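Local structure of hypothetical conserved protein TTC0263 (Thermus thermophilus, 2PL2) at residues A[108-113]-A[118-123]; A[143-148]-A[152-157]. The protein is of unknown function but belongs to the tetratricopeptide repeat family, whose helical-hairpin repeats commonly form scaffolds for protein-protein interactions. All coordinates share one frame; numbering follows the deposited sequence.

Two antiparallel packings of consecutive helices lie in series along an all-helical tetratricopeptide repeat chain. Contact 1 joins the C-terminal part of helix 93-113 to the start of helix 118-130; contact 2 joins the C-terminal part of helix 134-147 to helix 151-164. Helices 118-130 and 134-147 follow each other in sequence, so the second contact opens one helix after the first has closed, and their centres lie about 13 Å apart. They also touch directly: His121 CD2 of contact 1 lies 3.4 Å from Leu147 CD1 of contact 2, and Leu122 packs on Ile153. Helices 118-130, 134-147 and 151-164 thus pack on one another, and the two contacts form one connected layer of side chains.

Contact 1 of 2, residues A[108-113]-A[118-123]; sequences KDAERV and APLHLQ
Ala110 and Leu120 meet across an antiparallel helix pair of the tetratricopeptide repeat array, where a four-residue connection separates 108-113 from 118-123. The short axes approach to 10.1 Å at 160°, and the closest CA pair, Glu111 and Leu120, is 7.2 Å apart. Only 147 Å² is buried between the segments, and Leu120 supplies the largest share. Its CB points at the partner helix, and chi1 of -66° sets CG beside its own backbone N. CG comes within 4.4 Å of Ala110 CB, and the two methyls then divide the target. CD2 rests on the Ala110 methyl, CB, at 3.7 Å; CD1 reaches the main chain beside that methyl, 3.7 Å from Ala110 C and close to Glu111 N. Met77 of helix 73-88 and Leu107 also touch Leu120.

Beside this apolar patch, Glu111 extends fully, anti to its main-chain nitrogen, and crosses His121 at about a right angle. Its carboxylate is tied on both oxygens: Lys108 NZ makes a hydrogen-bonded salt bridge to OE1 at 2.6 Å, from the syn side and somewhat out of the carboxylate plane, and Arg124 forms a salt bridge to OE2. His121 NE2 hydrogen-bonds Pro115 O in the connection, and its CE1 lies 3.8 Å from Glu111 OE2, approached obliquely with ring and carboxylate planes 72° apart.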
loop_
_atom_site.group_PDB
_atom_site.type_symbol
_atom_site.label_atom_id
_atom_site.label_comp_id
_atom_site.label_asym_id
_atom_site.label_seq_id
_atom_site.Cartn_x
_atom_site.Cartn_y
_atom_site.Cartn_z
ATOM N N LYS A 108 -3.251 -3.189 -24.321
ATOM C CA LYS A 108 -3.465 -3.693 -25.674
ATOM C C LYS A 108 -2.264 -3.366 -26.571
ATOM O O LYS A 108 -1.778 -4.235 -27.298
ATOM C CB LYS A 108 -4.732 -3.082 -26.263
ATOM C CG LYS A 108 -5.188 -3.752 -27.535
ATOM C CD LYS A 108 -5.542 -5.210 -27.291
ATOM C CE LYS A 108 -5.916 -5.908 -28.593
ATOM N NZ LYS A 108 -6.272 -7.344 -28.354
ATOM N N ASP A 109 -1.777 -2.122 -26.513
ATOM C CA ASP A 109 -0.617 -1.719 -27.319
ATOM C C ASP A 109 0.581 -2.571 -26.928
ATOM O O ASP A 109 1.379 -2.962 -27.778
ATOM C CB ASP A 109 -0.220 -0.245 -27.104
ATOM C CG ASP A 109 -1.341 0.731 -27.393
ATOM O OD1 ASP A 109 -2.222 0.427 -28.233
ATOM O OD2 ASP A 109 -1.321 1.826 -26.778
ATOM N N ALA A 110 0.728 -2.833 -25.634
ATOM C CA ALA A 110 1.841 -3.648 -25.178
ATOM C C ALA A 110 1.717 -5.058 -25.763
ATOM O O ALA A 110 2.715 -5.703 -26.089
ATOM C CB ALA A 110 1.851 -3.710 -23.658
ATOM N N GLU A 111 0.481 -5.529 -25.892
ATOM C CA GLU A 111 0.221 -6.855 -26.425
ATOM C C GLU A 111 0.779 -6.980 -27.841
ATOM O O GLU A 111 1.141 -8.080 -28.286
ATOM C CB GLU A 111 -1.285 -7.135 -26.413
ATOM C CG GLU A 111 -1.686 -8.440 -27.094
ATOM C CD GLU A 111 -3.181 -8.730 -26.997
ATOM O OE1 GLU A 111 -3.990 -7.812 -27.264
ATOM O OE2 GLU A 111 -3.544 -9.880 -26.664
ATOM N N ARG A 112 0.859 -5.849 -28.540
ATOM C CA ARG A 112 1.390 -5.817 -29.898
ATOM C C ARG A 112 2.903 -6.009 -29.904
ATOM O O ARG A 112 3.476 -6.456 -30.890
ATOM C CB ARG A 112 1.037 -4.487 -30.570
ATOM C CG ARG A 112 -0.460 -4.222 -30.662
ATOM C CD ARG A 112 -1.156 -5.256 -31.547
ATOM N NE ARG A 112 -2.603 -5.050 -31.613
ATOM C CZ ARG A 112 -3.429 -5.783 -32.351
ATOM N NH1 ARG A 112 -2.951 -6.777 -33.094
ATOM N NH2 ARG A 112 -4.732 -5.522 -32.341
ATOM N N VAL A 113 3.543 -5.667 -28.792
ATOM C CA VAL A 113 4.989 -5.794 -28.645
ATOM C C VAL A 113 5.382 -7.191 -28.152
ATOM O O VAL A 113 6.535 -7.605 -28.284
ATOM C CB VAL A 113 5.519 -4.746 -27.644
ATOM C CG1 VAL A 113 7.028 -4.864 -27.504
ATOM C CG2 VAL A 113 5.111 -3.353 -28.094
ATOM N N ALA A 118 3.034 -13.028 -19.737
ATOM C CA ALA A 118 2.081 -13.307 -18.657
ATOM C C ALA A 118 1.566 -12.091 -17.890
ATOM O O ALA A 118 0.353 -11.929 -17.721
ATOM C CB ALA A 118 2.689 -14.306 -17.678
ATOM N N PRO A 119 2.476 -11.230 -17.399
ATOM C CA PRO A 119 2.065 -10.041 -16.651
ATOM C C PRO A 119 0.994 -9.208 -17.341
ATOM O O PRO A 119 0.058 -8.736 -16.689
ATOM C CB PRO A 119 3.374 -9.291 -16.466
ATOM C CG PRO A 119 4.362 -10.423 -16.316
ATOM C CD PRO A 119 3.946 -11.347 -17.419
ATOM N N LEU A 120 1.118 -9.038 -18.657
ATOM C CA LEU A 120 0.141 -8.249 -19.406
ATOM C C LEU A 120 -1.253 -8.819 -19.271
ATOM O O LEU A 120 -2.189 -8.111 -18.903
ATOM C CB LEU A 120 0.503 -8.180 -20.894
ATOM C CG LEU A 120 1.767 -7.435 -21.319
ATOM C CD1 LEU A 120 1.833 -7.392 -22.840
ATOM C CD2 LEU A 120 1.740 -6.024 -20.762
ATOM N N HIS A 121 -1.390 -10.102 -19.587
ATOM C CA HIS A 121 -2.677 -10.776 -19.500
ATOM C C HIS A 121 -3.208 -10.751 -18.069
ATOM O O HIS A 121 -4.414 -10.702 -17.841
ATOM C CB HIS A 121 -2.533 -12.207 -20.025
ATOM C CG HIS A 121 -2.241 -12.275 -21.492
ATOM N ND1 HIS A 121 -3.190 -11.979 -22.458
ATOM C CD2 HIS A 121 -1.102 -12.546 -22.167
ATOM C CE1 HIS A 121 -2.644 -12.064 -23.652
ATOM N NE2 HIS A 121 -1.369 -12.408 -23.505
ATOM N N LEU A 122 -2.295 -10.764 -17.107
ATOM C CA LEU A 122 -2.675 -10.702 -15.709
ATOM C C LEU A 122 -3.278 -9.332 -15.445
ATOM O O LEU A 122 -4.383 -9.217 -14.891
ATOM C CB LEU A 122 -1.453 -10.916 -14.806
ATOM C CG LEU A 122 -1.728 -10.630 -13.317
ATOM C CD1 LEU A 122 -2.946 -11.444 -12.858
ATOM C CD2 LEU A 122 -0.495 -10.923 -12.464
ATOM N N GLN A 123 -2.548 -8.293 -15.853
ATOM C CA GLN A 123 -3.007 -6.920 -15.680
ATOM C C GLN A 123 -4.293 -6.685 -16.455
ATOM O O GLN A 123 -5.211 -6.030 -15.966
ATOM C CB GLN A 123 -1.947 -5.931 -16.164
ATOM C CG GLN A 123 -1.154 -5.263 -15.052
ATOM C CD GLN A 123 -2.042 -4.543 -14.052
ATOM O OE1 GLN A 123 -2.902 -3.751 -14.431
ATOM N NE2 GLN A 123 -1.831 -4.813 -12.766
#

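Contact 2 of 2, residues A[143-148]-A[152-157]; sequences QALALE and EIRSAL
Leu145 and Ile153 bring the two backbones closest, with CA atoms 6.3 Å apart. The short helical axes of 143-147 and 152-157 run antiparallel at 161° and approach to 9.8 Å. Glu148 is the first residue to leave helical backbone angles, where the turn into helix 151-164 begins, and its carbonyl O lies 4.1 Å from Ile153 CG1.

Leu145 buries more surface than any other residue of the pair, and its two methyls take separate targets. With chi1 at -153° its CG lies beside the carbonyl carbon, from where the fork reaches the other helix. CD1 lies 3.9 Å from Ile153 CB and 3.4 Å from Arg154 CD, touching the aliphatic part of the arginine. CD2 meets Leu157 CD1 at 3.4 Å and also sits 3.7 Å above the Arg154 guanidinium plane, over its centre. Arg154 folds at chi2 and chi3 to bring that flat group under the methyl. The guanidinium is fastened beyond the pair by a salt bridge from NH1 to Asp149 and a hydrogen bond from NH2 to Gln173 of helix 167-180, two partners that would limit its rotation. Ile153 CG2 touches both Leu145 CD1 and Ala144 CB, the latter at 4.0 Å.

No hydrogen bond crosses between the segments, and the 244 Å² they bury comes from side-chain packing. With small and branched apolar residues facing each other, two consecutive helices pack antiparallel across a short turn, as neighbouring helices do throughout tetratricopeptide repeat arrays.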
loop_
_atom_site.group_PDB
_atom_site.type_symbol
_atom_site.label_atom_id
_atom_site.label_comp_id
_atom_site.label_asym_id
_atom_site.label_seq_id
_atom_site.Cartn_x
_atom_site.Cartn_y
_atom_site.Cartn_z
ATOM N N GLN A 143 -5.747 -16.945 -19.614
ATOM C CA GLN A 143 -4.740 -16.756 -20.645
ATOM C C GLN A 143 -3.407 -16.589 -19.930
ATOM O O GLN A 143 -2.435 -17.275 -20.239
ATOM C CB GLN A 143 -5.060 -15.507 -21.472
ATOM C CG GLN A 143 -4.888 -15.672 -22.967
ATOM C CD GLN A 143 -3.515 -16.190 -23.349
ATOM O OE1 GLN A 143 -3.154 -17.327 -23.018
ATOM N NE2 GLN A 143 -2.742 -15.368 -24.061
ATOM N N ALA A 144 -3.380 -15.688 -18.950
ATOM C CA ALA A 144 -2.172 -15.427 -18.166
ATOM C C ALA A 144 -1.607 -16.729 -17.626
ATOM O O ALA A 144 -0.425 -17.012 -17.775
ATOM C CB ALA A 144 -2.487 -14.482 -17.006
ATOM N N LEU A 145 -2.481 -17.510 -17.000
ATOM C CA LEU A 145 -2.139 -18.801 -16.402
ATOM C C LEU A 145 -1.593 -19.794 -17.420
ATOM O O LEU A 145 -0.637 -20.504 -17.148
ATOM C CB LEU A 145 -3.386 -19.371 -15.731
ATOM C CG LEU A 145 -3.281 -20.322 -14.545
ATOM C CD1 LEU A 145 -2.345 -19.774 -13.476
ATOM C CD2 LEU A 145 -4.674 -20.502 -13.990
ATOM N N ALA A 146 -2.204 -19.838 -18.596
ATOM C CA ALA A 146 -1.770 -20.739 -19.662
ATOM C C ALA A 146 -0.319 -20.453 -20.036
ATOM O O ALA A 146 0.416 -21.352 -20.446
ATOM C CB ALA A 146 -2.663 -20.577 -20.866
ATOM N N LEU A 147 0.098 -19.198 -19.882
ATOM C CA LEU A 147 1.476 -18.802 -20.187
ATOM C C LEU A 147 2.419 -19.081 -19.020
ATOM O O LEU A 147 3.540 -19.533 -19.210
ATOM C CB LEU A 147 1.528 -17.316 -20.530
ATOM C CG LEU A 147 0.789 -16.907 -21.802
ATOM C CD1 LEU A 147 0.655 -15.394 -21.860
ATOM C CD2 LEU A 147 1.552 -17.446 -23.009
ATOM N N GLU A 148 1.956 -18.808 -17.807
ATOM C CA GLU A 148 2.770 -19.023 -16.611
ATOM C C GLU A 148 1.856 -19.425 -15.468
ATOM O O GLU A 148 1.137 -18.579 -14.949
ATOM C CB GLU A 148 3.487 -17.730 -16.205
ATOM C CG GLU A 148 4.462 -17.178 -17.208
ATOM C CD GLU A 148 5.883 -17.606 -16.924
ATOM O OE1 GLU A 148 6.279 -17.552 -15.739
ATOM O OE2 GLU A 148 6.611 -17.980 -17.874
ATOM N N GLU A 152 0.882 -16.354 -7.769
ATOM C CA GLU A 152 0.359 -15.003 -7.937
ATOM C C GLU A 152 -0.851 -14.987 -8.866
ATOM O O GLU A 152 -1.848 -14.325 -8.571
ATOM C CB GLU A 152 1.445 -14.067 -8.480
ATOM C CG GLU A 152 0.922 -12.674 -8.872
ATOM C CD GLU A 152 2.003 -11.758 -9.418
ATOM O OE1 GLU A 152 2.825 -12.213 -10.242
ATOM O OE2 GLU A 152 2.034 -10.567 -9.031
ATOM N N ILE A 153 -0.791 -15.712 -9.981
ATOM C CA ILE A 153 -1.934 -15.699 -10.881
ATOM C C ILE A 153 -3.081 -16.546 -10.342
ATOM O O ILE A 153 -4.243 -16.137 -10.445
ATOM C CB ILE A 153 -1.559 -16.174 -12.322
ATOM C CG1 ILE A 153 -0.316 -15.424 -12.852
ATOM C CG2 ILE A 153 -2.746 -15.937 -13.261
ATOM C CD1 ILE A 153 -0.606 -13.937 -13.134
ATOM N N ARG A 154 -2.780 -17.716 -9.768
ATOM C CA ARG A 154 -3.853 -18.539 -9.200
ATOM C C ARG A 154 -4.631 -17.665 -8.207
ATOM O O ARG A 154 -5.854 -17.774 -8.121
ATOM C CB ARG A 154 -3.320 -19.769 -8.451
ATOM C CG ARG A 154 -2.214 -20.579 -9.124
ATOM C CD ARG A 154 -2.573 -21.255 -10.451
ATOM N NE ARG A 154 -3.929 -21.789 -10.501
ATOM C CZ ARG A 154 -4.272 -22.923 -11.104
ATOM N NH1 ARG A 154 -3.361 -23.677 -11.701
ATOM N NH2 ARG A 154 -5.546 -23.268 -11.156
ATOM N N SER A 155 -3.922 -16.791 -7.480
ATOM C CA SER A 155 -4.561 -15.888 -6.501
ATOM C C SER A 155 -5.487 -14.855 -7.146
ATOM O O SER A 155 -6.575 -14.577 -6.646
ATOM C CB SER A 155 -3.513 -15.136 -5.691
ATOM O OG SER A 155 -2.453 -15.991 -5.343
ATOM N N ALA A 156 -5.048 -14.263 -8.253
ATOM C CA ALA A 156 -5.883 -13.283 -8.944
ATOM C C ALA A 156 -7.161 -13.993 -9.371
ATOM O O ALA A 156 -8.281 -13.488 -9.153
ATOM C CB ALA A 156 -5.154 -12.729 -10.152
ATOM N N LEU A 157 -6.980 -15.164 -9.983
ATOM C CA LEU A 157 -8.098 -15.991 -10.427
ATOM C C LEU A 157 -9.043 -16.206 -9.248
ATOM O O LEU A 157 -10.259 -16.055 -9.372
ATOM C CB LEU A 157 -7.589 -17.347 -10.915
ATOM C CG LEU A 157 -7.937 -17.719 -12.357
ATOM C CD1 LEU A 157 -7.433 -19.143 -12.662
ATOM C CD2 LEU A 157 -9.456 -17.628 -12.560
#